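Local coordinates for protein replicative DNA helicase (Nostoc punctiforme, PDB 4O1R) that probably excises itself from its helicase precursor and joins the flanking segments, acting as an intein in protein splicing, at residues Ala4-Ser9 and Gly118-Phe123; Ala46-Ala51 and Leu125-Leu130; Lys93-Leu98 and Trp108-Ser113. One frame throughout, in Å; residues are numbered along the deposited sequence. Where two conformers were deposited one is given.

Contact 1 of 3, residues Ala4-Ser9 and Gly118-Phe123; sequences ALAGDS and GEEEVF. Unlike the reference sequence in segment 4-9: Ala4 (reference Cys).
Ala4 sets its CB against Val122, 3.6 Å from CG2, and against the Phe123 carbonyl oxygen, where the N-terminal strand of the intein meets the long strand 106-126 in an antiparallel pairing. The reference sequence has a cysteine at this position, and in inteins of this kind it is probably the nucleophile that starts splicing. The backbone of Ala4 is also held by Thr73 and His76. Leu5 and Phe123 form the hydrogen-bonded pair: Leu5 N reaches Phe123 O at 2.9 Å, and Phe123 N returns a bond to Leu5 O. That same Leu5 O is approached by the CA of Val122 at 3.2 Å, a CA-H...O contact. At Ala6 the chain enters a type I turn, and CB only skirts the carboxylate of Glu120. Gly7 lies by the Phe123 ring, its CA 3.4 Å from CD1; a CB at Gly7 would probably clash with Phe123 CE1. Phe123 and Leu5 put their side chains on the same face of the sheet, and CG of Phe123 lies beside its own backbone N (chi1 -58°). Beside Gly7 a water joins the segments, accepting from Gly7 N at 2.9 Å and donating to Glu121 O and to Glu120 OE1, while OE2 of that glutamate makes a salt bridge with Arg71. The turn closes at Ser9, which grips Ala6 O twice from one face of its plane: the backbone N at 3.1 Å and OG at 2.7 Å.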
ATOM      1  N   ALA A   4      -7.491   2.117  -4.679  1.00 12.03           N
ATOM      2  CA  ALA A   4      -7.174   0.729  -4.989  1.00 11.12           C
ATOM      3  C   ALA A   4      -5.814   0.628  -5.663  1.00 11.25           C
ATOM      4  O   ALA A   4      -5.150   1.647  -5.919  1.00 11.67           O
ATOM      5  CB  ALA A   4      -8.287   0.106  -5.827  1.00 12.01           C
ATOM      6  N   LEU A   5      -5.400  -0.604  -5.927  1.00 10.93           N
ATOM      7  CA  LEU A   5      -4.049  -0.917  -6.400  1.00 10.96           C
ATOM      8  C   LEU A   5      -4.068  -1.811  -7.607  1.00 10.99           C
ATOM      9  O   LEU A   5      -4.989  -2.616  -7.791  1.00 11.50           O
ATOM     10  CB  LEU A   5      -3.261  -1.648  -5.306  1.00 11.44           C
ATOM     11  CG  LEU A   5      -3.024  -0.891  -4.004  1.00 12.25           C
ATOM     12  CD1 LEU A   5      -2.380  -1.844  -3.010  1.00 13.89           C
ATOM     13  CD2 LEU A   5      -2.127   0.326  -4.244  1.00 14.32           C
ATOM     14  N   ALA A   6      -3.006  -1.739  -8.399  1.00 11.33           N
ATOM     15  CA  ALA A   6      -2.836  -2.703  -9.498  1.00 11.85           C
ATOM     16  C   ALA A   6      -2.840  -4.131  -8.950  1.00 12.31           C
ATOM     17  O   ALA A   6      -2.372  -4.388  -7.836  1.00 12.24           O
ATOM     18  CB  ALA A   6      -1.539  -2.432 -10.251  1.00 12.46           C
ATOM     19  N   GLY A   7      -3.359  -5.056  -9.751  1.00 12.45           N
ATOM     20  CA  GLY A   7      -3.482  -6.460  -9.334  1.00 12.95           C
ATOM     21  C   GLY A   7      -2.187  -7.178  -9.018  1.00 13.53           C
ATOM     22  O   GLY A   7      -2.190  -8.135  -8.225  1.00 13.94           O
ATOM     23  N   ASP A   8      -1.078  -6.708  -9.597  1.00 13.92           N
ATOM     24  CA  ASP A   8       0.216  -7.333  -9.352  1.00 15.48           C
ATOM     25  C   ASP A   8       0.919  -6.794  -8.112  1.00 14.65           C
ATOM     26  O   ASP A   8       2.012  -7.240  -7.779  1.00 15.43           O
ATOM     27  CB  ASP A   8       1.145  -7.271 -10.581  1.00 17.15           C
ATOM     28  CG  ASP A   8       1.431  -5.869 -11.054  0.58 19.63           C
ATOM     29  OD1 ASP A   8       0.701  -4.932 -10.682  0.58 22.57           O
ATOM     30  OD2 ASP A   8       2.386  -5.718 -11.851  0.58 23.82           O
ATOM     31  N   SER A   9       0.289  -5.846  -7.422  1.00 13.43           N
ATOM     32  CA  SER A   9       0.843  -5.321  -6.169  1.00 12.75           C
ATOM     33  C   SER A   9       1.009  -6.454  -5.161  1.00 12.65           C
ATOM     34  O   SER A   9       0.081  -7.217  -4.943  1.00 13.87           O
ATOM     35  CB  SER A   9      -0.076  -4.256  -5.571  1.00 12.66           C
ATOM     36  OG  SER A   9      -0.329  -3.204  -6.500  1.00 13.02           O
ATOM     37  N   GLY A 118      -1.972   4.427 -17.134  1.00 14.99           N
ATOM     38  CA  GLY A 118      -3.066   3.781 -17.854  1.00 14.71           C
ATOM     39  C   GLY A 118      -4.138   3.253 -16.937  1.00 14.55           C
ATOM     40  O   GLY A 118      -4.113   3.483 -15.736  1.00 15.98           O
ATOM     41  N   GLU A 119      -5.083   2.536 -17.519  1.00 14.72           N
ATOM     42  CA  GLU A 119      -6.203   1.962 -16.775  1.00 14.35           C
ATOM     43  C   GLU A 119      -6.079   0.450 -16.721  1.00 14.47           C
ATOM     44  O   GLU A 119      -5.719  -0.195 -17.714  1.00 15.98           O
ATOM     45  CB  GLU A 119      -7.539   2.332 -17.438  1.00 14.85           C
ATOM     46  CG  GLU A 119      -7.846   3.825 -17.475  1.00 17.45           C
ATOM     47  CD  GLU A 119      -9.181   4.136 -18.125  1.00 20.27           C
ATOM     48  OE1 GLU A 119      -9.730   3.265 -18.840  1.00 23.22           O
ATOM     49  OE2 GLU A 119      -9.678   5.259 -17.909  1.00 22.43           O
ATOM     50  N   GLU A 120      -6.382  -0.115 -15.557  1.00 13.98           N
ATOM     51  CA  GLU A 120      -6.414  -1.566 -15.372  1.00 14.41           C
ATOM     52  C   GLU A 120      -7.441  -1.883 -14.318  1.00 13.22           C
ATOM     53  O   GLU A 120      -7.888  -0.988 -13.601  1.00 12.25           O
ATOM     54  CB  GLU A 120      -5.064  -2.097 -14.854  1.00 16.28           C
ATOM     55  CG  GLU A 120      -3.870  -1.823 -15.735  1.00 20.14           C
ATOM     56  CD  GLU A 120      -2.620  -2.540 -15.278  1.00 23.45           C
ATOM     57  OE1 GLU A 120      -2.626  -3.202 -14.214  1.00 23.10           O
ATOM     58  OE2 GLU A 120      -1.614  -2.436 -16.001  1.00 26.95           O
ATOM     59  N   GLU A 121      -7.803  -3.152 -14.195  1.00 12.84           N
ATOM     60  CA  GLU A 121      -8.577  -3.577 -13.035  1.00 12.64           C
ATOM     61  C   GLU A 121      -7.768  -3.329 -11.754  1.00 12.58           C
ATOM     62  O   GLU A 121      -6.548  -3.538 -11.722  1.00 13.41           O
ATOM     63  CB  GLU A 121      -8.988  -5.048 -13.142  1.00 13.76           C
ATOM     64  CG  GLU A 121      -9.987  -5.435 -12.074  1.00 13.59           C
ATOM     65  CD  GLU A 121     -10.517  -6.838 -12.215  1.00 14.74           C
ATOM     66  OE1 GLU A 121      -9.952  -7.633 -12.992  1.00 16.25           O
ATOM     67  OE2 GLU A 121     -11.510  -7.135 -11.525  1.00 16.33           O
ATOM     68  N   VAL A 122      -8.440  -2.842 -10.714  1.00 11.87           N
ATOM     69  CA  VAL A 122      -7.763  -2.504  -9.465  1.00 11.93           C
ATOM     70  C   VAL A 122      -8.462  -3.167  -8.281  1.00 11.52           C
ATOM     71  O   VAL A 122      -9.640  -3.537  -8.365  1.00 11.88           O
ATOM     72  CB  VAL A 122      -7.621  -0.970  -9.270  1.00 12.10           C
ATOM     73  CG1 VAL A 122      -6.685  -0.389 -10.305  1.00 13.19           C
ATOM     74  CG2 VAL A 122      -8.966  -0.286  -9.325  1.00 13.58           C
ATOM     75  N   PHE A 123      -7.712  -3.326  -7.191  1.00 11.82           N
ATOM     76  CA  PHE A 123      -8.086  -4.195  -6.079  1.00 12.09           C
ATOM     77  C   PHE A 123      -7.748  -3.546  -4.761  1.00 12.76           C
ATOM     78  O   PHE A 123      -6.842  -2.714  -4.664  1.00 12.88           O
ATOM     79  CB  PHE A 123      -7.320  -5.526  -6.187  1.00 12.31           C
ATOM     80  CG  PHE A 123      -7.559  -6.250  -7.476  1.00 12.18           C
ATOM     81  CD1 PHE A 123      -6.811  -5.945  -8.615  1.00 12.99           C
ATOM     82  CD2 PHE A 123      -8.545  -7.227  -7.564  1.00 13.23           C
ATOM     83  CE1 PHE A 123      -7.044  -6.594  -9.825  1.00 14.54           C
ATOM     84  CE2 PHE A 123      -8.773  -7.888  -8.767  1.00 13.93           C
ATOM     85  CZ  PHE A 123      -8.020  -7.573  -9.893  1.00 13.94           C
TER
HETATM   86  O   HOH W   1      -4.257  -4.582 -12.442  1.00 17.69           O

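Contact 2 of 3, residues Ala46-Ala51 and Leu125-Leu130; sequences AIVSNA and LTVPGL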
ATOM      1  N   ALA A  46      -1.735  -7.832  10.891  1.00 18.35           N
ATOM      2  CA  ALA A  46      -3.086  -7.289  10.763  1.00 18.18           C
ATOM      3  C   ALA A  46      -3.975  -8.195   9.919  1.00 17.52           C
ATOM      4  O   ALA A  46      -3.602  -8.594   8.817  1.00 17.31           O
ATOM      5  CB  ALA A  46      -3.031  -5.902  10.150  1.00 18.61           C
ATOM      6  N   ILE A  47      -5.165  -8.487  10.425  1.00 17.12           N
ATOM      7  CA  ILE A  47      -6.114  -9.354   9.730  1.00 17.47           C
ATOM      8  C   ILE A  47      -6.856  -8.631   8.600  1.00 16.80           C
ATOM      9  O   ILE A  47      -7.349  -7.506   8.759  1.00 17.81           O
ATOM     10  CB  ILE A  47      -7.127 -10.005  10.717  1.00 18.23           C
ATOM     11  CG1 ILE A  47      -6.386 -10.916  11.699  1.00 20.21           C
ATOM     12  CG2 ILE A  47      -8.244 -10.761   9.961  1.00 19.93           C
ATOM     13  CD1 ILE A  47      -5.702 -12.123  11.079  1.00 24.10           C
ATOM     14  N   VAL A  48      -6.929  -9.295   7.456  1.00 15.93           N
ATOM     15  CA  VAL A  48      -7.682  -8.826   6.308  1.00 15.58           C
ATOM     16  C   VAL A  48      -9.051  -9.496   6.311  1.00 16.49           C
ATOM     17  O   VAL A  48      -9.140 -10.723   6.356  1.00 16.81           O
ATOM     18  CB  VAL A  48      -6.933  -9.174   5.002  1.00 15.08           C
ATOM     19  CG1 VAL A  48      -7.772  -8.838   3.774  1.00 15.71           C
ATOM     20  CG2 VAL A  48      -5.586  -8.463   4.953  1.00 15.40           C
ATOM     21  N   SER A  49     -10.108  -8.683   6.273  1.00 17.26           N
ATOM     22  CA  SER A  49     -11.482  -9.190   6.297  1.00 18.52           C
ATOM     23  C   SER A  49     -12.132  -9.344   4.923  1.00 19.01           C
ATOM     24  O   SER A  49     -13.154 -10.017   4.790  1.00 20.43           O
ATOM     25  CB  SER A  49     -12.357  -8.265   7.149  1.00 19.17           C
ATOM     26  OG  SER A  49     -12.376  -6.956   6.604  1.00 21.23           O
ATOM     27  N   ASN A  50     -11.564  -8.697   3.910  1.00 18.44           N
ATOM     28  CA  ASN A  50     -12.152  -8.698   2.568  1.00 19.05           C
ATOM     29  C   ASN A  50     -11.070  -8.322   1.568  1.00 17.58           C
ATOM     30  O   ASN A  50     -10.235  -7.470   1.864  1.00 16.96           O
ATOM     31  CB  ASN A  50     -13.310  -7.678   2.490  1.00 20.41           C
ATOM     32  CG  ASN A  50     -14.285  -7.965   1.361  1.00 23.79           C
ATOM     33  OD1 ASN A  50     -14.337  -9.072   0.825  1.00 28.15           O
ATOM     34  ND2 ASN A  50     -15.088  -6.959   1.009  1.00 27.74           N
ATOM     35  N   ALA A  51     -11.108  -8.944   0.394  1.00 16.25           N
ATOM     36  CA  ALA A  51     -10.215  -8.615  -0.723  1.00 14.87           C
ATOM     37  C   ALA A  51     -11.065  -8.625  -1.976  1.00 14.63           C
ATOM     38  O   ALA A  51     -11.788  -9.588  -2.218  1.00 14.40           O
ATOM     39  CB  ALA A  51      -9.081  -9.632  -0.830  1.00 15.52           C
ATOM     40  N   LEU A 125      -7.906  -4.262  -0.161  1.00 16.17           N
ATOM     41  CA  LEU A 125      -8.095  -5.094   1.025  1.00 17.06           C
ATOM     42  C   LEU A 125      -8.723  -4.260   2.104  1.00 17.88           C
ATOM     43  O   LEU A 125      -8.373  -3.097   2.265  1.00 19.64           O
ATOM     44  CB  LEU A 125      -6.753  -5.588   1.560  1.00 17.14           C
ATOM     45  CG  LEU A 125      -5.796  -6.314   0.620  1.00 17.24           C
ATOM     46  CD1 LEU A 125      -4.544  -6.764   1.365  1.00 18.62           C
ATOM     47  CD2 LEU A 125      -6.485  -7.498  -0.022  1.00 16.58           C
ATOM     48  N   THR A 126      -9.618  -4.866   2.869  1.00 17.54           N
ATOM     49  CA  THR A 126     -10.140  -4.225   4.079  1.00 18.81           C
ATOM     50  C   THR A 126      -9.407  -4.786   5.282  1.00 18.25           C
ATOM     51  O   THR A 126      -9.351  -6.013   5.474  1.00 17.29           O
ATOM     52  CB  THR A 126     -11.637  -4.472   4.233  1.00 19.27           C
ATOM     53  OG1 THR A 126     -11.890  -5.872   4.360  0.53 22.63           O
ATOM     54  CG2 THR A 126     -12.372  -3.944   3.033  0.53 20.22           C
ATOM     55  N   VAL A 127      -8.835  -3.877   6.066  1.00 17.96           N
ATOM     56  CA  VAL A 127      -8.094  -4.207   7.281  1.00 18.47           C
ATOM     57  C   VAL A 127      -8.816  -3.488   8.437  1.00 19.54           C
ATOM     58  O   VAL A 127      -8.524  -2.325   8.733  1.00 20.00           O
ATOM     59  CB  VAL A 127      -6.609  -3.779   7.161  1.00 18.29           C
ATOM     60  CG1 VAL A 127      -5.826  -4.107   8.424  1.00 18.77           C
ATOM     61  CG2 VAL A 127      -5.947  -4.423   5.926  1.00 17.62           C
ATOM     62  N   PRO A 128      -9.769  -4.177   9.085  1.00 21.13           N
ATOM     63  CA  PRO A 128     -10.648  -3.449  10.014  1.00 22.92           C
ATOM     64  C   PRO A 128      -9.975  -2.894  11.258  1.00 23.90           C
ATOM     65  O   PRO A 128     -10.523  -1.983  11.878  1.00 24.80           O
ATOM     66  CB  PRO A 128     -11.714  -4.480  10.388  1.00 23.74           C
ATOM     67  CG  PRO A 128     -11.153  -5.791  10.034  1.00 23.12           C
ATOM     68  CD  PRO A 128     -10.207  -5.570   8.892  1.00 21.15           C
ATOM     69  N   GLY A 129      -8.805  -3.402  11.629  1.00 23.80           N
ATOM     70  CA  GLY A 129      -8.140  -2.865  12.820  1.00 24.47           C
ATOM     71  C   GLY A 129      -7.428  -1.553  12.531  1.00 24.25           C
ATOM     72  O   GLY A 129      -7.862  -0.473  12.942  1.00 25.10           O
ATOM     73  N   LEU A 130      -6.335  -1.668  11.792  1.00 23.12           N
ATOM     74  CA  LEU A 130      -5.410  -0.569  11.550  1.00 21.59           C
ATOM     75  C   LEU A 130      -5.698   0.249  10.282  1.00 20.80           C
ATOM     76  O   LEU A 130      -5.132   1.329  10.101  1.00 20.88           O
ATOM     77  CB  LEU A 130      -3.974  -1.119  11.540  1.00 21.03           C
ATOM     78  CG  LEU A 130      -3.484  -1.699  12.876  1.00 21.23           C
ATOM     79  CD1 LEU A 130      -2.180  -2.442  12.706  1.00 22.12           C
ATOM     80  CD2 LEU A 130      -3.323  -0.587  13.909  1.00 23.45           C
TER
HETATM   81  O   HOH W   2      -7.569  -6.036  11.006  1.00 24.43           O
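Val48 lies at the apolar centre, its CG2 touching Leu125 CD1 at 4.1 Å and Val127 CG2 at 4.2 Å, its CG1 touching Leu125 CB. Here strand 42-55 pairs with the end of strand 106-126 in the beta fold of the intein. Anti to the backbone N (chi1 173°), CG1 also comes near Thr126 O. An alanine in place of Val48 would probably open a gap beside Leu125 and Val127, since both methyl groups that meet them would be gone. On one flank Leu125 CD2 presses tightly on Ala51 CB, at 3.5 Å; on the other, Ala46 CB meets Val127 CG1 at 3.7 Å. Further out, two backbone bonds join the antiparallel segments: Ser49 N to Thr126 O, and Thr126 N to Asn50 O at 2.9 Å. At the exposed edge Ser49 OG and Thr126 OG1, in one of the two conformers of Thr126, share a hydrogen bond whose length of 2.5 Å is doubtfully short. A water bridges Ile47 O and Gly129 N. Phe31 and Val33 of strand 31-37 pack against Val48, Phe133 of strand 132-135 touches Leu125 and Val127, and Val127 N binds the side chain of Asn142, the C-terminal residue, probably the asparagine that cyclises in splicing.

Contact 3 of 3, residues Lys93-Leu98 and Trp108-Ser113; sequences KEHLAL and WDEIVS. Unlike the reference sequence in segment 93-98: Ala97 (reference Cys).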
ATOM      1  N   LYS A  93       9.651  15.024  -4.497  1.00 13.16           N
ATOM      2  CA  LYS A  93      10.522  15.106  -3.307  1.00 13.71           C
ATOM      3  C   LYS A  93       9.797  14.953  -1.981  1.00 12.88           C
ATOM      4  O   LYS A  93      10.438  14.916  -0.941  1.00 14.09           O
ATOM      5  CB  LYS A  93      11.377  16.381  -3.294  1.00 14.12           C
ATOM      6  CG  LYS A  93      12.256  16.480  -4.543  1.00 16.55           C
ATOM      7  CD  LYS A  93      13.201  17.639  -4.491  1.00 20.10           C
ATOM      8  CE  LYS A  93      12.430  18.908  -4.578  1.00 22.06           C
ATOM      9  NZ  LYS A  93      13.313  20.084  -4.524  1.00 24.21           N
ATOM     10  N   GLU A  94       8.474  14.840  -2.008  1.00 11.88           N
ATOM     11  CA  GLU A  94       7.748  14.574  -0.769  1.00 12.05           C
ATOM     12  C   GLU A  94       8.118  13.178  -0.256  1.00 11.82           C
ATOM     13  O   GLU A  94       8.376  12.269  -1.044  1.00 12.37           O
ATOM     14  CB  GLU A  94       6.247  14.716  -1.005  1.00 11.91           C
ATOM     15  CG  GLU A  94       5.433  14.788   0.267  1.00 12.82           C
ATOM     16  CD  GLU A  94       4.136  15.526   0.075  1.00 13.91           C
ATOM     17  OE1 GLU A  94       3.816  15.940  -1.063  1.00 15.88           O
ATOM     18  OE2 GLU A  94       3.443  15.737   1.085  1.00 17.52           O
ATOM     19  N   HIS A  95       8.151  13.002   1.066  1.00 11.38           N
ATOM     20  CA  HIS A  95       8.554  11.722   1.643  1.00 11.50           C
ATOM     21  C   HIS A  95       7.359  10.901   2.119  1.00 11.83           C
ATOM     22  O   HIS A  95       6.363  11.457   2.597  1.00 12.38           O
ATOM     23  CB  HIS A  95       9.508  11.963   2.814  1.00 11.81           C
ATOM     24  CG  HIS A  95      10.863  12.472   2.416  1.00 12.29           C
ATOM     25  ND1 HIS A  95      11.076  13.698   1.816  1.00 15.26           N
ATOM     26  CD2 HIS A  95      12.089  11.922   2.588  1.00 13.62           C
ATOM     27  CE1 HIS A  95      12.375  13.868   1.617  1.00 14.34           C
ATOM     28  NE2 HIS A  95      13.007  12.808   2.081  1.00 14.92           N
ATOM     29  N   LEU A  96       7.484   9.578   1.997  1.00 11.67           N
ATOM     30  CA  LEU A  96       6.449   8.627   2.413  1.00 12.45           C
ATOM     31  C   LEU A  96       7.022   7.613   3.384  1.00 12.54           C
ATOM     32  O   LEU A  96       8.212   7.272   3.314  1.00 12.78           O
ATOM     33  CB  LEU A  96       5.906   7.846   1.216  1.00 14.32           C
ATOM     34  CG  LEU A  96       5.321   8.616   0.053  1.00 15.18           C
ATOM     35  CD1 LEU A  96       4.835   7.593  -0.959  1.00 16.72           C
ATOM     36  CD2 LEU A  96       4.187   9.487   0.564  1.00 16.54           C
ATOM     37  N   ALA A  97       6.158   7.110   4.269  1.00 12.49           N
ATOM     38  CA  ALA A  97       6.551   6.072   5.213  1.00 12.81           C
ATOM     39  C   ALA A  97       6.614   4.717   4.541  1.00 13.13           C
ATOM     40  O   ALA A  97       5.650   4.280   3.888  1.00 13.79           O
ATOM     41  CB  ALA A  97       5.565   6.011   6.364  1.00 13.64           C
ATOM     42  N   LEU A  98       7.750   4.055   4.717  1.00 13.88           N
ATOM     43  CA  LEU A  98       7.983   2.727   4.156  1.00 15.63           C
ATOM     44  C   LEU A  98       8.610   1.860   5.230  1.00 15.69           C
ATOM     45  O   LEU A  98       9.364   2.369   6.049  1.00 15.46           O
ATOM     46  CB  LEU A  98       8.950   2.832   2.958  1.00 17.72           C
ATOM     47  CG  LEU A  98       8.442   3.088   1.531  1.00 19.65           C
ATOM     48  CD1 LEU A  98       7.701   4.394   1.389  1.00 20.75           C
ATOM     49  CD2 LEU A  98       9.597   3.094   0.564  1.00 21.57           C
ATOM     50  N   TRP A 108      11.462   7.238   6.091  1.00 15.55           N
ATOM     51  CA  TRP A 108      10.775   8.206   5.240  1.00 15.60           C
ATOM     52  C   TRP A 108      11.512   8.382   3.927  1.00 15.82           C
ATOM     53  O   TRP A 108      12.502   9.115   3.867  1.00 18.02           O
ATOM     54  CB  TRP A 108      10.696   9.545   5.971  1.00 15.61           C
ATOM     55  CG  TRP A 108       9.894   9.461   7.228  1.00 15.02           C
ATOM     56  CD1 TRP A 108      10.374   9.318   8.497  1.00 17.37           C
ATOM     57  CD2 TRP A 108       8.460   9.481   7.340  1.00 14.69           C
ATOM     58  NE1 TRP A 108       9.332   9.267   9.391  1.00 18.09           N
ATOM     59  CE2 TRP A 108       8.147   9.368   8.709  1.00 16.62           C
ATOM     60  CE3 TRP A 108       7.410   9.613   6.417  1.00 15.48           C
ATOM     61  CZ2 TRP A 108       6.828   9.357   9.183  1.00 17.03           C
ATOM     62  CZ3 TRP A 108       6.096   9.603   6.897  1.00 15.85           C
ATOM     63  CH2 TRP A 108       5.819   9.480   8.266  1.00 17.00           C
ATOM     64  N   ASP A 109      11.033   7.720   2.880  1.00 14.27           N
ATOM     65  CA  ASP A 109      11.723   7.738   1.594  1.00 14.26           C
ATOM     66  C   ASP A 109      11.175   8.855   0.714  1.00 13.86           C
ATOM     67  O   ASP A 109       9.994   9.188   0.769  1.00 15.81           O
ATOM     68  CB  ASP A 109      11.580   6.384   0.891  1.00 14.92           C
ATOM     69  CG  ASP A 109      12.682   6.124  -0.138  1.00 16.40           C
ATOM     70  OD1 ASP A 109      13.634   6.923  -0.265  1.00 19.42           O
ATOM     71  OD2 ASP A 109      12.582   5.077  -0.783  1.00 20.30           O
ATOM     72  N   GLU A 110      12.032   9.399  -0.127  1.00 13.18           N
ATOM     73  CA  GLU A 110      11.667  10.472  -1.035  1.00 12.33           C
ATOM     74  C   GLU A 110      10.996   9.937  -2.302  1.00 11.86           C
ATOM     75  O   GLU A 110      11.485   8.975  -2.912  1.00 12.45           O
ATOM     76  CB  GLU A 110      12.956  11.199  -1.428  1.00 13.05           C
ATOM     77  CG  GLU A 110      12.722  12.428  -2.264  1.00 13.74           C
ATOM     78  CD  GLU A 110      13.956  12.897  -2.988  1.00 17.88           C
ATOM     79  OE1 GLU A 110      14.709  12.051  -3.517  1.00 21.66           O
ATOM     80  OE2 GLU A 110      14.139  14.114  -3.073  1.00 20.25           O
ATOM     81  N   ILE A 111       9.903  10.577  -2.716  1.00 11.46           N
ATOM     82  CA  ILE A 111       9.296  10.299  -4.022  1.00 11.98           C
ATOM     83  C   ILE A 111      10.149  10.918  -5.120  1.00 11.94           C
ATOM     84  O   ILE A 111      10.452  12.126  -5.070  1.00 13.70           O
ATOM     85  CB  ILE A 111       7.882  10.894  -4.108  1.00 12.25           C
ATOM     86  CG1 ILE A 111       6.962  10.231  -3.082  1.00 13.28           C
ATOM     87  CG2 ILE A 111       7.306  10.723  -5.532  1.00 13.51           C
ATOM     88  CD1 ILE A 111       5.679  10.987  -2.848  1.00 14.73           C
ATOM     89  N   VAL A 112      10.546  10.098  -6.098  1.00 11.71           N
ATOM     90  CA  VAL A 112      11.312  10.603  -7.256  1.00 12.19           C
ATOM     91  C   VAL A 112      10.486  10.743  -8.533  1.00 12.08           C
ATOM     92  O   VAL A 112      10.860  11.500  -9.428  1.00 13.49           O
ATOM     93  CB  VAL A 112      12.619   9.797  -7.528  1.00 12.47           C
ATOM     94  CG1 VAL A 112      13.567   9.883  -6.332  1.00 13.30           C
ATOM     95  CG2 VAL A 112      12.318   8.357  -7.864  1.00 13.76           C
ATOM     96  N   SER A 113       9.359  10.040  -8.610  1.00 11.37           N
ATOM     97  CA  SER A 113       8.501  10.159  -9.780  1.00 11.70           C
ATOM     98  C   SER A 113       7.090   9.706  -9.508  1.00 10.72           C
ATOM     99  O   SER A 113       6.863   8.773  -8.732  1.00 11.60           O
ATOM    100  CB  SER A 113       9.095   9.405 -10.977  1.00 12.82           C
ATOM    101  OG  SER A 113       9.185   8.042 -10.709  0.58 10.68           O
TER
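Glu110 starts with CB over one face of the His95 ring, 4.1 Å from its centroid and 20° off the normal, a CH-pi contact across the antiparallel hairpin of strands 95-99 and 106-126. The next atom, CG, anti to the backbone N (chi1 -174°), lies 3.6 Å from Lys93 CA and from Lys93 O. CD is likewise near Lys93 CA. At the tip, OE2 rests 3.4 Å from Lys93 CG, alongside the aliphatic part of the lysine rather than at its ammonium, and OE1 makes a long, weak ion pair with Arg65. The His95 ring turns its edge to Trp108 O, 3.1 Å from CD2. One step along the same face, Ala97, a cysteine in the reference sequence, lays its CB over the six-membered ring of Trp108. The opposite face is apolar at Leu96, whose CG meets Ile111 CD1 at 3.8 Å. Across the strands, Leu96 and Asp109 exchange two backbone hydrogen bonds, Leu96 N to Asp109 O measuring 2.8 Å; Ile111 N and Glu94 O make another. OD2 of the buried Asp109 is hydrogen-bonded to the hydroxyls of Thr64 and Tyr107 and to Leu66 N. Strand 77-80 runs against the hairpin's first strand: Leu79 bonds to the backbone of Ala97 and touches its side chain, Phe78 and Thr80 touch Leu96, while Ile139 and Ile138 of strand 138-141 reach Ala97 and Leu98.

In the fold
From the N terminus, the opening strand of contact 1 waits through more than a hundred residues before strand 106-126 returns to pair with it. Strand 42-55 sets out next and finds its partner in contact 2, just beyond the second segment of contact 1, so that these two closures cross along the chain. The hairpin of contact 3 closes over only nine intervening residues and falls within both longer loops. Strand 106-126 runs through all three, leaving contacts 2 and 3 on opposite sides of the chain's centre, about 25 Å apart between centres. One long strand thereby joins the N-terminal strand, strand 42-55 and strand 95-99 into the curved beta sheet of the intein fold.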